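Local coordinates for protein glucosamine-6-phosphate deaminase (Thermotoga maritima, PDB 1J5X) that carries a SIS domain and folds into alpha/beta layers built round two parallel beta-sheets flanked by helices, at residues N33-L36 against N37-K40; K83-A87 against G88-F92; K202-E205 against K206-L209; K277-R280 against K281-S285; R311-P314 against A315-G319. All blocks are in the same frame, centred on the assembly; numbering follows the deposited sequence.

All five contacts are local, and they differ by burial. Contact 5, whose centre lies about 10 Å from the centre of the chain, is in the core and packed by helices throughout; contacts 2 and 4 are partly buried, and contacts 1 and 3 are surface sites where a helix gives way to a loop. Water bridges polar groups in contacts 1 and 3 and, as a single molecule, in contact 5, whereas contact 4 adds a salt bridge to its helical bonds. Contact 2 leads off the edge strand of the five-stranded sheet, and contact 4 lies on a helix between two strands of the four-stranded one. Contacts 3 and 5 touch: Ile204 and Leu209 pack on helix 313-326.

Contact 1 of 5, residues N33-L36 against N37-K40; sequences NFVL and NLEK
Phe34 and Leu38 form the tight side of this contact. Leu38 CD1 stands over one face of the Phe34 ring, 4.0 Å from its centroid and 29° off the normal, a CH-pi contact. The ring is placed by a first torsion that sets CG anti to the backbone N (chi1 177°). Leu38 CD2 reaches Val35 CG1 more loosely, at 4.5 Å. Behind them Phe34 meets the rings of Phe30 and Phe151, and Val35 packs on Ser170 and Phe173 of helix 162-179.

The backbone bonds identify the motif: helix 27-35 runs out into two overlapping type I beta turns, Val35 to Leu38 and Asn37 to Lys40. Leu38 N donates to Val35 O at 2.9 Å, and Asn37 N to Phe34 O at 3.2 Å. The Asn37 side chain folds back on the Asn33 carbonyl, its ND2 donating to Asn33 O at 3.0 Å. That bond is nearly straight (166°); the acceptor lies in the Asn37 amide plane, while the donor stands above the carbonyl plane of Asn33.

The other side is wet. Water 1 accepts from Glu39 N at 2.7 Å and reaches Leu36 O weakly. A second water lies close to both Leu36 O (3.0 Å) and Glu39 OE1 and may bridge them.

Contact 2 of 5, residues K83-A87 against G88-F92; sequences KAIPA and GEVAF
Ala87 O is gripped by two amides of the following turn. Ala91 N donates to Ala87 O at 2.8 Å with an almost straight N-H...O angle of 171°, whereas Val90 N, 3.1 Å from Ala87 O, makes a bent and weak bond. A further weak bond runs from Glu89 N to Pro86 O at 3.1 Å. Together they turn the end of strand 81-86 straight into helix 87-91.

Side chains pack across this corner. Ile85 CG2, set anti to its own backbone N, touches Val90 CG2 at 3.5 Å, and the two branched chains meet at about a right angle. The same methyl lies 3.9 Å from Glu89 CB. Glu89 then extends past Pro86, bringing OE1 within 3.8 Å of Pro86 CD, a van der Waals approach. Val90 also leans on Val58 of the adjacent strand and on Ala119 and Leu123 of helix 114-125, while Ile85 is paired through its backbone with Phe57 and Gly59.

This is a strand-to-helix corner of the alpha/beta SIS domain. Across it no side-chain polar bond links the two segments: one strong and two weak main-chain bonds hold the turn, and the Ile85-Val90 methyl contact, with the outside packing of Val90, adds apolar contact.

Contact 3 of 5, residues K202-E205 against K206-L209; sequences KVIE and KIDL
The flat groups that meet here are the carbonyl groups of Val203 and Ile204, each met by a donor from above its plane. Lys206 N donates to Val203 O at 3.3 Å from 63° above that carbonyl plane, and Ile207 N donates to Ile204 O at 3.1 Å from 60° above the plane of its own acceptor. Both bonds reach back three residues, a tighter spacing than that of an alpha-helix, where helix 184-205 passes into the loop. Farther on, an inverse gamma turn centred on Asp208 bends the chain.

The apolar side is carried by two isoleucines lying side by side and pointing the same way, with Ile204 CG2 4.1 Å from Ile207 CD1. Ile204 presents CG2, which stands anti to its backbone N, while Ile207 CG1 lies beside its own N and carries CD1 back to Ile204. Ile204 packs on Ile317 and Gln321 of helix 313-326, and Ile207 on Leu291 of strand 289-293.

The polar side is arranged by two lysines. Lys202 is bent at its middle torsions after a first torsion of 60° that tucks CG between N and the carbonyl carbon; its NZ thereby comes 3.7 Å from Lys206 CE. Water 3 donates to Lys202 O at 2.6 Å, and has weak bonds to Glu205 OE2 and, at 3.4 Å, to Lys206 NZ. Glu205 OE1 is weakly bonded to Trp201 NE1.

Lys202 NZ and Lys206 NZ are 4.8 Å apart, so like charges probably repel somewhat; the Glu205 carboxylate, whose OE2 is 6.7 Å from Lys206 NZ and weakly bridged to it by water 3, may offset part of this.

Contact 4 of 5, residues K277-R280 against K281-S285; sequences KRLR and KELES
Arg280 and Glu284 are turned almost crosswise: their guanidinium and carboxylate planes stand 80° apart. Arg280 leaves the helix with CG anti to the backbone N (chi1 171°) and stays extended to NE, while Glu284 reaches back along the helix in an extended chain. The salt bridge that results has Arg280 NE donating to Glu284 OE2 at 2.8 Å, from 48° out of the carboxylate plane. Arg280 NH2 adds a weak bond to the same oxygen at 3.3 Å, so one carboxylate oxygen takes both donors at the guanidinium edge. The remaining amino group, NH1, is held by Asp298 and Glu292, which would fix the rotation of the guanidinium.

Leu279 and Leu283 cross at a slant on the inner side of the helix, with Leu279 CD1 4.0 Å from Leu283 CG. Leu283 also lies against Val264 and Val290, residues of the two flanking strands.

Arg278 and Lys281 run alongside each other, pointing the same way, although the Lys281 chain is doubtful: it comes too near Arg278 O in the model, and the place of that oxygen is less sure as well. The guanidinium of Arg278 pairs instead with Glu274.

Backbone bonds from Leu283 N to Leu279 O (2.9 Å) and from Glu284 N to Arg280 O (2.8 Å) set this spacing; farther along, Ser285 OG donates to Glu282 O at 2.7 Å. The i to i+4 salt bridge and leucine pair belong to helix 273-285, which connects parallel strands 262-267 and 289-293 in a beta-alpha-beta crossover.

Contact 5 of 5, residues R311-P314 against A315-G319; sequences RTVP and AQILG
Thr312, Val313 and Pro314 pass their carbonyls to the amides four residues on, Gln316 N to Thr312 O at 3.0 Å, Ile317 N to Val313 O at 3.0 Å and Leu318 N to Pro314 O at 2.8 Å, the pattern of an alpha-helix. One position earlier a water takes the place of the direct bond: water 4 donates to Arg311 O at 2.6 Å and accepts from Ala315 N at 3.0 Å.

Among the side chains, Val313 and Ile317 meet one turn apart. Val313 CG1, anti to its backbone N (chi1 170°), touches Ile317 CD1 at 3.8 Å. On another side of the helix Gln316 lies across Thr312, its CG 3.3 Å from Thr312 O and its NE2 3.1 Å from Thr312 OG1. The far oxygen of that amide, Gln316 OE1, accepts from Gln23 NE2, which helps to fix how the buried amide is turned.

Helices surround the contact. Pro314 leans on Phe196 and Ser200 of helix 184-205, and Ile317 on Trp201 of the same helix. Thr312 reaches Phe164 and Ser165 of helix 162-179, and Ala315 rests on Ser230 of helix 222-238, while the guanidinium of Arg311 bonds to Gln267 and Val293 at the ends of two strands of the four-stranded sheet.

Contact 1 of 5, residues N33-L36 against N37-K40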
loop_
_atom_site.group_PDB
_atom_site.type_symbol
_atom_site.label_atom_id
_atom_site.label_comp_id
_atom_site.label_asym_id
_atom_site.label_seq_id
_atom_site.Cartn_x
_atom_site.Cartn_y
_atom_site.Cartn_z
ATOM N N ASN A 33 -18.517 -8.886 -5.459
ATOM C CA ASN A 33 -19.447 -9.100 -4.375
ATOM C C ASN A 33 -19.486 -8.035 -3.299
ATOM O O ASN A 33 -20.530 -7.812 -2.682
ATOM C CB ASN A 33 -19.192 -10.480 -3.790
ATOM C CG ASN A 33 -19.636 -11.554 -4.727
ATOM O OD1 ASN A 33 -20.903 -11.935 -4.609
ATOM N ND2 ASN A 33 -18.878 -12.012 -5.590
ATOM N N PHE A 34 -18.365 -7.368 -3.064
ATOM C CA PHE A 34 -18.329 -6.363 -2.026
ATOM C C PHE A 34 -18.162 -4.925 -2.594
ATOM O O PHE A 34 -18.904 -4.033 -2.243
ATOM C CB PHE A 34 -17.134 -6.628 -1.064
ATOM C CG PHE A 34 -16.981 -5.592 0.009
ATOM C CD1 PHE A 34 -17.811 -5.616 1.144
ATOM C CD2 PHE A 34 -15.981 -4.628 -0.068
ATOM C CE1 PHE A 34 -17.633 -4.695 2.190
ATOM C CE2 PHE A 34 -15.783 -3.713 0.951
ATOM C CZ PHE A 34 -16.602 -3.730 2.095
ATOM N N VAL A 35 -17.165 -4.725 -3.443
ATOM C CA VAL A 35 -16.915 -3.345 -3.931
ATOM C C VAL A 35 -18.103 -2.760 -4.729
ATOM O O VAL A 35 -18.617 -1.678 -4.402
ATOM C CB VAL A 35 -15.593 -3.289 -4.737
ATOM C CG1 VAL A 35 -15.325 -1.818 -5.157
ATOM C CG2 VAL A 35 -14.410 -3.683 -3.833
ATOM N N LEU A 36 -18.518 -3.474 -5.761
ATOM C CA LEU A 36 -19.637 -3.037 -6.577
ATOM C C LEU A 36 -20.919 -2.837 -5.818
ATOM O O LEU A 36 -21.831 -2.264 -6.361
ATOM C CB LEU A 36 -19.921 -4.045 -7.662
ATOM C CG LEU A 36 -18.829 -4.105 -8.694
ATOM C CD1 LEU A 36 -19.293 -5.078 -9.773
ATOM C CD2 LEU A 36 -18.596 -2.668 -9.285
ATOM N N ASN A 37 -21.020 -3.310 -4.575
ATOM C CA ASN A 37 -22.284 -3.128 -3.840
ATOM C C ASN A 37 -22.183 -2.052 -2.772
ATOM O O ASN A 37 -23.164 -1.712 -2.093
ATOM C CB ASN A 37 -22.763 -4.475 -3.234
ATOM C CG ASN A 37 -23.204 -5.482 -4.312
ATOM O OD1 ASN A 37 -24.117 -5.040 -5.192
ATOM N ND2 ASN A 37 -22.725 -6.635 -4.367
ATOM N N LEU A 38 -20.984 -1.493 -2.652
ATOM C CA LEU A 38 -20.683 -0.473 -1.665
ATOM C C LEU A 38 -21.578 0.781 -1.720
ATOM O O LEU A 38 -21.896 1.350 -0.679
ATOM C CB LEU A 38 -19.201 -0.101 -1.805
ATOM C CG LEU A 38 -18.132 0.136 -0.724
ATOM C CD1 LEU A 38 -18.144 -0.902 0.366
ATOM C CD2 LEU A 38 -16.773 0.143 -1.421
ATOM N N GLU A 39 -22.003 1.240 -2.892
ATOM C CA GLU A 39 -22.822 2.445 -2.850
ATOM C C GLU A 39 -24.231 2.256 -2.276
ATOM O O GLU A 39 -24.827 3.221 -1.794
ATOM C CB GLU A 39 -22.898 3.123 -4.208
ATOM C CG GLU A 39 -23.424 2.266 -5.299
ATOM C CD GLU A 39 -23.300 2.972 -6.631
ATOM O OE1 GLU A 39 -23.165 2.274 -7.658
ATOM O OE2 GLU A 39 -23.355 4.224 -6.628
ATOM N N LYS A 40 -24.750 1.029 -2.306
ATOM C CA LYS A 40 -26.084 0.751 -1.746
ATOM C C LYS A 40 -26.059 0.439 -0.220
ATOM O O LYS A 40 -25.168 0.867 0.549
ATOM C CB LYS A 40 -26.734 -0.438 -2.469
ATOM C CG LYS A 40 -26.634 -0.445 -3.990
ATOM C CD LYS A 40 -27.523 -1.563 -4.590
ATOM C CE LYS A 40 -27.233 -2.949 -3.972
ATOM N NZ LYS A 40 -28.250 -3.993 -4.363
HETATM O O HOH W 1 -21.006 0.434 -5.274
HETATM O O HOH W 2 -21.658 0.243 -7.953
#

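Contact 2 of 5, residues K83-A87 against G88-F92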
loop_
_atom_site.group_PDB
_atom_site.type_symbol
_atom_site.label_atom_id
_atom_site.label_comp_id
_atom_site.label_asym_id
_atom_site.label_seq_id
_atom_site.Cartn_x
_atom_site.Cartn_y
_atom_site.Cartn_z
ATOM N N LYS A 83 -5.189 14.275 5.689
ATOM C CA LYS A 83 -3.932 14.138 6.407
ATOM C C LYS A 83 -3.844 12.625 6.709
ATOM O O LYS A 83 -4.853 11.993 6.976
ATOM C CB LYS A 83 -3.886 14.876 7.776
ATOM C CG LYS A 83 -3.940 16.373 7.753
ATOM C CD LYS A 83 -3.662 16.925 9.173
ATOM C CE LYS A 83 -2.287 16.477 9.713
ATOM N NZ LYS A 83 -1.992 16.977 11.160
ATOM N N ALA A 84 -2.659 12.066 6.547
ATOM C CA ALA A 84 -2.418 10.633 6.900
ATOM C C ALA A 84 -1.499 10.801 8.133
ATOM O O ALA A 84 -0.507 11.595 8.099
ATOM C CB ALA A 84 -1.673 9.937 5.780
ATOM N N ILE A 85 -1.811 10.077 9.220
ATOM C CA ILE A 85 -1.030 10.224 10.461
ATOM C C ILE A 85 -0.774 8.855 11.090
ATOM O O ILE A 85 -1.710 8.031 11.182
ATOM C CB ILE A 85 -1.850 11.028 11.539
ATOM C CG1 ILE A 85 -2.427 12.321 10.891
ATOM C CG2 ILE A 85 -0.965 11.348 12.803
ATOM C CD1 ILE A 85 -3.524 13.054 11.704
ATOM N N PRO A 86 0.476 8.613 11.514
ATOM C CA PRO A 86 0.751 7.314 12.165
ATOM C C PRO A 86 -0.114 7.327 13.433
ATOM O O PRO A 86 -0.159 8.344 14.120
ATOM C CB PRO A 86 2.246 7.381 12.507
ATOM C CG PRO A 86 2.812 8.295 11.408
ATOM C CD PRO A 86 1.732 9.373 11.272
ATOM N N ALA A 87 -0.768 6.209 13.782
ATOM C CA ALA A 87 -1.678 6.277 14.916
ATOM C C ALA A 87 -1.069 6.647 16.246
ATOM O O ALA A 87 -1.789 7.224 17.066
ATOM C CB ALA A 87 -2.522 4.981 15.090
ATOM N N GLY A 88 0.189 6.284 16.463
ATOM C CA GLY A 88 0.850 6.635 17.714
ATOM C C GLY A 88 0.885 8.147 17.951
ATOM O O GLY A 88 0.771 8.608 19.076
ATOM N N GLU A 89 1.059 8.941 16.888
ATOM C CA GLU A 89 1.086 10.394 17.059
ATOM C C GLU A 89 -0.279 10.938 17.513
ATOM O O GLU A 89 -0.352 11.937 18.240
ATOM C CB GLU A 89 1.556 11.071 15.747
ATOM C CG GLU A 89 3.001 10.562 15.397
ATOM C CD GLU A 89 3.622 11.327 14.237
ATOM O OE1 GLU A 89 2.884 12.121 13.571
ATOM O OE2 GLU A 89 4.821 11.101 13.998
ATOM N N VAL A 90 -1.357 10.299 17.076
ATOM C CA VAL A 90 -2.675 10.733 17.474
ATOM C C VAL A 90 -2.922 10.234 18.910
ATOM O O VAL A 90 -3.408 10.976 19.765
ATOM C CB VAL A 90 -3.781 10.136 16.548
ATOM C CG1 VAL A 90 -5.176 10.572 17.031
ATOM C CG2 VAL A 90 -3.581 10.641 15.036
ATOM N N ALA A 91 -2.634 8.957 19.108
ATOM C CA ALA A 91 -2.862 8.334 20.431
ATOM C C ALA A 91 -2.215 9.112 21.552
ATOM O O ALA A 91 -2.807 9.237 22.646
ATOM C CB ALA A 91 -2.301 6.877 20.431
ATOM N N PHE A 92 -0.996 9.619 21.328
ATOM C CA PHE A 92 -0.317 10.356 22.380
ATOM C C PHE A 92 -0.432 11.895 22.246
ATOM O O PHE A 92 0.233 12.633 22.950
ATOM C CB PHE A 92 1.123 9.836 22.468
ATOM C CG PHE A 92 1.206 8.471 23.096
ATOM C CD1 PHE A 92 1.139 8.329 24.488
ATOM C CD2 PHE A 92 1.217 7.323 22.319
ATOM C CE1 PHE A 92 1.075 7.042 25.081
ATOM C CE2 PHE A 92 1.147 6.037 22.902
ATOM C CZ PHE A 92 1.071 5.910 24.289
#

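Contact 3 of 5, residues K202-E205 against K206-L209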
loop_
_atom_site.group_PDB
_atom_site.type_symbol
_atom_site.label_atom_id
_atom_site.label_comp_id
_atom_site.label_asym_id
_atom_site.label_seq_id
_atom_site.Cartn_x
_atom_site.Cartn_y
_atom_site.Cartn_z
ATOM N N LYS A 202 7.010 -13.776 -13.520
ATOM C CA LYS A 202 8.028 -14.196 -14.483
ATOM C C LYS A 202 9.143 -13.195 -14.709
ATOM O O LYS A 202 10.298 -13.590 -14.887
ATOM C CB LYS A 202 7.373 -14.620 -15.825
ATOM C CG LYS A 202 6.561 -13.526 -16.525
ATOM C CD LYS A 202 7.425 -12.441 -17.229
ATOM C CE LYS A 202 8.224 -12.986 -18.440
ATOM N NZ LYS A 202 9.286 -12.035 -18.942
ATOM N N VAL A 203 8.821 -11.904 -14.717
ATOM C CA VAL A 203 9.824 -10.873 -14.879
ATOM C C VAL A 203 10.773 -10.876 -13.658
ATOM O O VAL A 203 11.991 -10.748 -13.804
ATOM C CB VAL A 203 9.159 -9.450 -14.974
ATOM C CG1 VAL A 203 10.193 -8.369 -14.818
ATOM C CG2 VAL A 203 8.377 -9.302 -16.332
ATOM N N ILE A 204 10.215 -11.010 -12.459
ATOM C CA ILE A 204 11.040 -10.958 -11.251
ATOM C C ILE A 204 11.877 -12.261 -11.112
ATOM O O ILE A 204 12.984 -12.251 -10.590
ATOM C CB ILE A 204 10.157 -10.701 -10.009
ATOM C CG1 ILE A 204 9.468 -9.320 -10.151
ATOM C CG2 ILE A 204 11.045 -10.704 -8.695
ATOM C CD1 ILE A 204 8.364 -9.024 -9.123
ATOM N N GLU A 205 11.357 -13.368 -11.621
ATOM C CA GLU A 205 12.119 -14.618 -11.578
ATOM C C GLU A 205 13.476 -14.494 -12.331
ATOM O O GLU A 205 14.417 -15.222 -12.037
ATOM C CB GLU A 205 11.278 -15.704 -12.208
ATOM C CG GLU A 205 11.449 -17.041 -11.598
ATOM C CD GLU A 205 10.342 -17.988 -12.051
ATOM O OE1 GLU A 205 9.957 -18.843 -11.224
ATOM O OE2 GLU A 205 9.862 -17.869 -13.211
ATOM N N LYS A 206 13.565 -13.589 -13.300
ATOM C CA LYS A 206 14.774 -13.394 -14.106
ATOM C C LYS A 206 15.839 -12.554 -13.442
ATOM O O LYS A 206 16.947 -12.448 -13.934
ATOM C CB LYS A 206 14.426 -12.754 -15.451
ATOM C CG LYS A 206 13.580 -13.629 -16.397
ATOM C CD LYS A 206 13.289 -12.898 -17.698
ATOM C CE LYS A 206 12.488 -13.772 -18.703
ATOM N NZ LYS A 206 12.831 -15.254 -18.663
ATOM N N ILE A 207 15.489 -11.913 -12.324
ATOM C CA ILE A 207 16.464 -11.099 -11.615
ATOM C C ILE A 207 17.371 -12.024 -10.807
ATOM O O ILE A 207 16.908 -12.976 -10.189
ATOM C CB ILE A 207 15.792 -10.078 -10.601
ATOM C CG1 ILE A 207 14.790 -9.195 -11.351
ATOM C CG2 ILE A 207 16.899 -9.212 -9.926
ATOM C CD1 ILE A 207 13.859 -8.350 -10.458
ATOM N N ASP A 208 18.667 -11.736 -10.847
ATOM C CA ASP A 208 19.650 -12.509 -10.094
ATOM C C ASP A 208 19.571 -11.994 -8.649
ATOM O O ASP A 208 20.389 -11.166 -8.242
ATOM C CB ASP A 208 21.051 -12.252 -10.643
ATOM C CG ASP A 208 22.086 -13.166 -10.016
ATOM O OD1 ASP A 208 21.690 -13.972 -9.131
ATOM O OD2 ASP A 208 23.273 -13.081 -10.410
ATOM N N LEU A 209 18.587 -12.490 -7.912
ATOM C CA LEU A 209 18.326 -12.057 -6.550
ATOM C C LEU A 209 19.461 -12.151 -5.551
ATOM O O LEU A 209 19.679 -11.219 -4.771
ATOM C CB LEU A 209 17.098 -12.802 -6.010
ATOM C CG LEU A 209 15.811 -12.377 -6.760
ATOM C CD1 LEU A 209 14.612 -13.054 -6.142
ATOM C CD2 LEU A 209 15.617 -10.841 -6.670
HETATM O O HOH W 3 10.841 -15.893 -15.926
#

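Contact 4 of 5, residues K277-R280 against K281-S285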
loop_
_atom_site.group_PDB
_atom_site.type_symbol
_atom_site.label_atom_id
_atom_site.label_comp_id
_atom_site.label_asym_id
_atom_site.label_seq_id
_atom_site.Cartn_x
_atom_site.Cartn_y
_atom_site.Cartn_z
ATOM N N LYS A 277 12.938 7.475 -17.935
ATOM C CA LYS A 277 13.968 6.766 -18.660
ATOM C C LYS A 277 15.342 7.394 -18.398
ATOM O O LYS A 277 16.349 6.665 -18.290
ATOM C CB LYS A 277 13.605 6.740 -20.157
ATOM C CG LYS A 277 12.391 5.789 -20.422
ATOM C CD LYS A 277 12.809 4.351 -20.059
ATOM C CE LYS A 277 12.047 3.259 -20.796
ATOM N NZ LYS A 277 10.756 2.934 -20.204
ATOM N N ARG A 278 15.387 8.716 -18.284
ATOM C CA ARG A 278 16.645 9.403 -18.021
ATOM C C ARG A 278 17.181 8.960 -16.658
ATOM O O ARG A 278 18.372 8.668 -16.516
ATOM C CB ARG A 278 16.477 10.905 -18.011
ATOM C CG ARG A 278 16.231 11.539 -19.339
ATOM C CD ARG A 278 16.240 13.056 -19.171
ATOM N NE ARG A 278 15.952 13.759 -20.421
ATOM C CZ ARG A 278 16.087 15.078 -20.591
ATOM N NH1 ARG A 278 16.502 15.849 -19.580
ATOM N NH2 ARG A 278 15.832 15.630 -21.779
ATOM N N LEU A 279 16.305 8.876 -15.652
ATOM C CA LEU A 279 16.757 8.461 -14.310
ATOM C C LEU A 279 17.223 6.980 -14.323
ATOM O O LEU A 279 18.216 6.621 -13.706
ATOM C CB LEU A 279 15.594 8.644 -13.299
ATOM C CG LEU A 279 15.889 8.218 -11.862
ATOM C CD1 LEU A 279 17.163 8.949 -11.360
ATOM C CD2 LEU A 279 14.618 8.533 -10.984
ATOM N N ARG A 280 16.472 6.126 -15.012
ATOM C CA ARG A 280 16.831 4.735 -15.140
ATOM C C ARG A 280 18.258 4.612 -15.703
ATOM O O ARG A 280 19.096 3.914 -15.106
ATOM C CB ARG A 280 15.864 4.022 -16.098
ATOM C CG ARG A 280 16.309 2.614 -16.457
ATOM C CD ARG A 280 15.237 1.823 -17.204
ATOM N NE ARG A 280 15.706 0.449 -17.396
ATOM C CZ ARG A 280 14.946 -0.643 -17.388
ATOM N NH1 ARG A 280 13.632 -0.584 -17.194
ATOM N NH2 ARG A 280 15.519 -1.823 -17.569
ATOM N N LYS A 281 18.532 5.303 -16.811
ATOM C CA LYS A 281 19.867 5.173 -17.438
ATOM C C LYS A 281 20.940 5.674 -16.464
ATOM O O LYS A 281 22.017 5.084 -16.352
ATOM C CB LYS A 281 19.948 5.963 -18.758
ATOM C CG LYS A 281 19.690 7.473 -18.648
ATOM C CD LYS A 281 20.884 8.264 -18.044
ATOM C CE LYS A 281 20.565 9.726 -17.690
ATOM N NZ LYS A 281 20.243 10.547 -18.875
ATOM N N GLU A 282 20.624 6.742 -15.727
ATOM C CA GLU A 282 21.589 7.280 -14.773
ATOM C C GLU A 282 21.883 6.254 -13.660
ATOM O O GLU A 282 23.049 5.917 -13.399
ATOM C CB GLU A 282 21.077 8.617 -14.241
ATOM C CG GLU A 282 22.022 9.292 -13.236
ATOM C CD GLU A 282 21.417 10.519 -12.591
ATOM O OE1 GLU A 282 20.879 11.363 -13.320
ATOM O OE2 GLU A 282 21.492 10.639 -11.347
ATOM N N LEU A 283 20.855 5.695 -13.035
ATOM C CA LEU A 283 21.077 4.719 -12.002
ATOM C C LEU A 283 21.795 3.480 -12.544
ATOM O O LEU A 283 22.618 2.856 -11.851
ATOM C CB LEU A 283 19.750 4.294 -11.370
ATOM C CG LEU A 283 18.981 5.477 -10.776
ATOM C CD1 LEU A 283 17.731 4.977 -10.080
ATOM C CD2 LEU A 283 19.898 6.251 -9.834
ATOM N N GLU A 284 21.460 3.097 -13.778
ATOM C CA GLU A 284 22.094 1.921 -14.389
ATOM C C GLU A 284 23.604 2.172 -14.544
ATOM O O GLU A 284 24.423 1.290 -14.301
ATOM C CB GLU A 284 21.419 1.620 -15.767
ATOM C CG GLU A 284 20.118 0.773 -15.611
ATOM C CD GLU A 284 19.311 0.586 -16.911
ATOM O OE1 GLU A 284 19.576 1.312 -17.858
ATOM O OE2 GLU A 284 18.404 -0.280 -16.942
ATOM N N SER A 285 23.963 3.380 -14.915
ATOM C CA SER A 285 25.368 3.699 -15.107
ATOM C C SER A 285 26.134 3.714 -13.797
ATOM O O SER A 285 27.373 3.723 -13.806
ATOM C CB SER A 285 25.514 5.040 -15.821
ATOM O OG SER A 285 25.305 6.133 -14.926
#

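Contact 5 of 5, residues R311-P314 against A315-G319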
loop_
_atom_site.group_PDB
_atom_site.type_symbol
_atom_site.label_atom_id
_atom_site.label_comp_id
_atom_site.label_asym_id
_atom_site.label_seq_id
_atom_site.Cartn_x
_atom_site.Cartn_y
_atom_site.Cartn_z
ATOM N N ARG A 311 -0.380 -2.001 -7.588
ATOM C CA ARG A 311 1.051 -1.798 -7.699
ATOM C C ARG A 311 2.012 -2.252 -6.617
ATOM O O ARG A 311 3.217 -2.071 -6.787
ATOM C CB ARG A 311 1.379 -0.355 -8.116
ATOM C CG ARG A 311 1.048 -0.084 -9.664
ATOM C CD ARG A 311 1.022 1.426 -9.922
ATOM N NE ARG A 311 0.956 1.773 -11.363
ATOM C CZ ARG A 311 2.027 2.047 -12.102
ATOM N NH1 ARG A 311 3.257 2.014 -11.558
ATOM N NH2 ARG A 311 1.864 2.391 -13.411
ATOM N N THR A 312 1.491 -2.772 -5.523
ATOM C CA THR A 312 2.424 -3.356 -4.519
ATOM C C THR A 312 2.636 -4.859 -4.832
ATOM O O THR A 312 3.496 -5.512 -4.253
ATOM C CB THR A 312 1.957 -3.207 -3.036
ATOM O OG1 THR A 312 0.754 -3.919 -2.787
ATOM C CG2 THR A 312 1.756 -1.712 -2.704
ATOM N N VAL A 313 1.886 -5.400 -5.764
ATOM C CA VAL A 313 2.040 -6.828 -6.096
ATOM C C VAL A 313 3.480 -7.179 -6.533
ATOM O O VAL A 313 4.057 -8.170 -6.059
ATOM C CB VAL A 313 1.022 -7.234 -7.193
ATOM C CG1 VAL A 313 1.322 -8.650 -7.727
ATOM C CG2 VAL A 313 -0.366 -7.216 -6.625
ATOM N N PRO A 314 4.074 -6.412 -7.434
ATOM C CA PRO A 314 5.441 -6.750 -7.825
ATOM C C PRO A 314 6.388 -6.833 -6.594
ATOM O O PRO A 314 7.194 -7.734 -6.481
ATOM C CB PRO A 314 5.824 -5.609 -8.738
ATOM C CG PRO A 314 4.498 -5.279 -9.436
ATOM C CD PRO A 314 3.535 -5.290 -8.265
ATOM N N ALA A 315 6.288 -5.852 -5.683
ATOM C CA ALA A 315 7.167 -5.878 -4.500
ATOM C C ALA A 315 6.843 -7.031 -3.542
ATOM O O ALA A 315 7.757 -7.570 -2.910
ATOM C CB ALA A 315 7.091 -4.478 -3.744
ATOM N N GLN A 316 5.579 -7.439 -3.438
ATOM C CA GLN A 316 5.232 -8.596 -2.582
ATOM C C GLN A 316 5.888 -9.859 -3.194
ATOM O O GLN A 316 6.326 -10.730 -2.481
ATOM C CB GLN A 316 3.750 -8.854 -2.588
ATOM C CG GLN A 316 2.874 -7.777 -1.936
ATOM C CD GLN A 316 1.397 -8.034 -2.212
ATOM O OE1 GLN A 316 0.975 -9.152 -2.220
ATOM N NE2 GLN A 316 0.608 -6.984 -2.428
ATOM N N ILE A 317 5.877 -9.953 -4.530
ATOM C CA ILE A 317 6.497 -11.089 -5.216
ATOM C C ILE A 317 8.026 -11.016 -5.069
ATOM O O ILE A 317 8.684 -12.047 -4.875
ATOM C CB ILE A 317 6.052 -11.125 -6.743
ATOM C CG1 ILE A 317 4.579 -11.484 -6.817
ATOM C CG2 ILE A 317 6.940 -12.097 -7.569
ATOM C CD1 ILE A 317 3.967 -11.366 -8.280
ATOM N N LEU A 318 8.588 -9.818 -5.145
ATOM C CA LEU A 318 10.018 -9.659 -4.958
ATOM C C LEU A 318 10.347 -10.122 -3.536
ATOM O O LEU A 318 11.284 -10.912 -3.327
ATOM C CB LEU A 318 10.428 -8.196 -5.110
ATOM C CG LEU A 318 11.913 -7.917 -4.807
ATOM C CD1 LEU A 318 12.876 -8.649 -5.823
ATOM C CD2 LEU A 318 12.127 -6.432 -4.938
ATOM N N GLY A 319 9.542 -9.683 -2.571
ATOM C CA GLY A 319 9.842 -10.040 -1.189
ATOM C C GLY A 319 9.835 -11.555 -1.024
ATOM O O GLY A 319 10.746 -12.151 -0.385
HETATM O O HOH W 4 5.510 -2.949 -6.060
#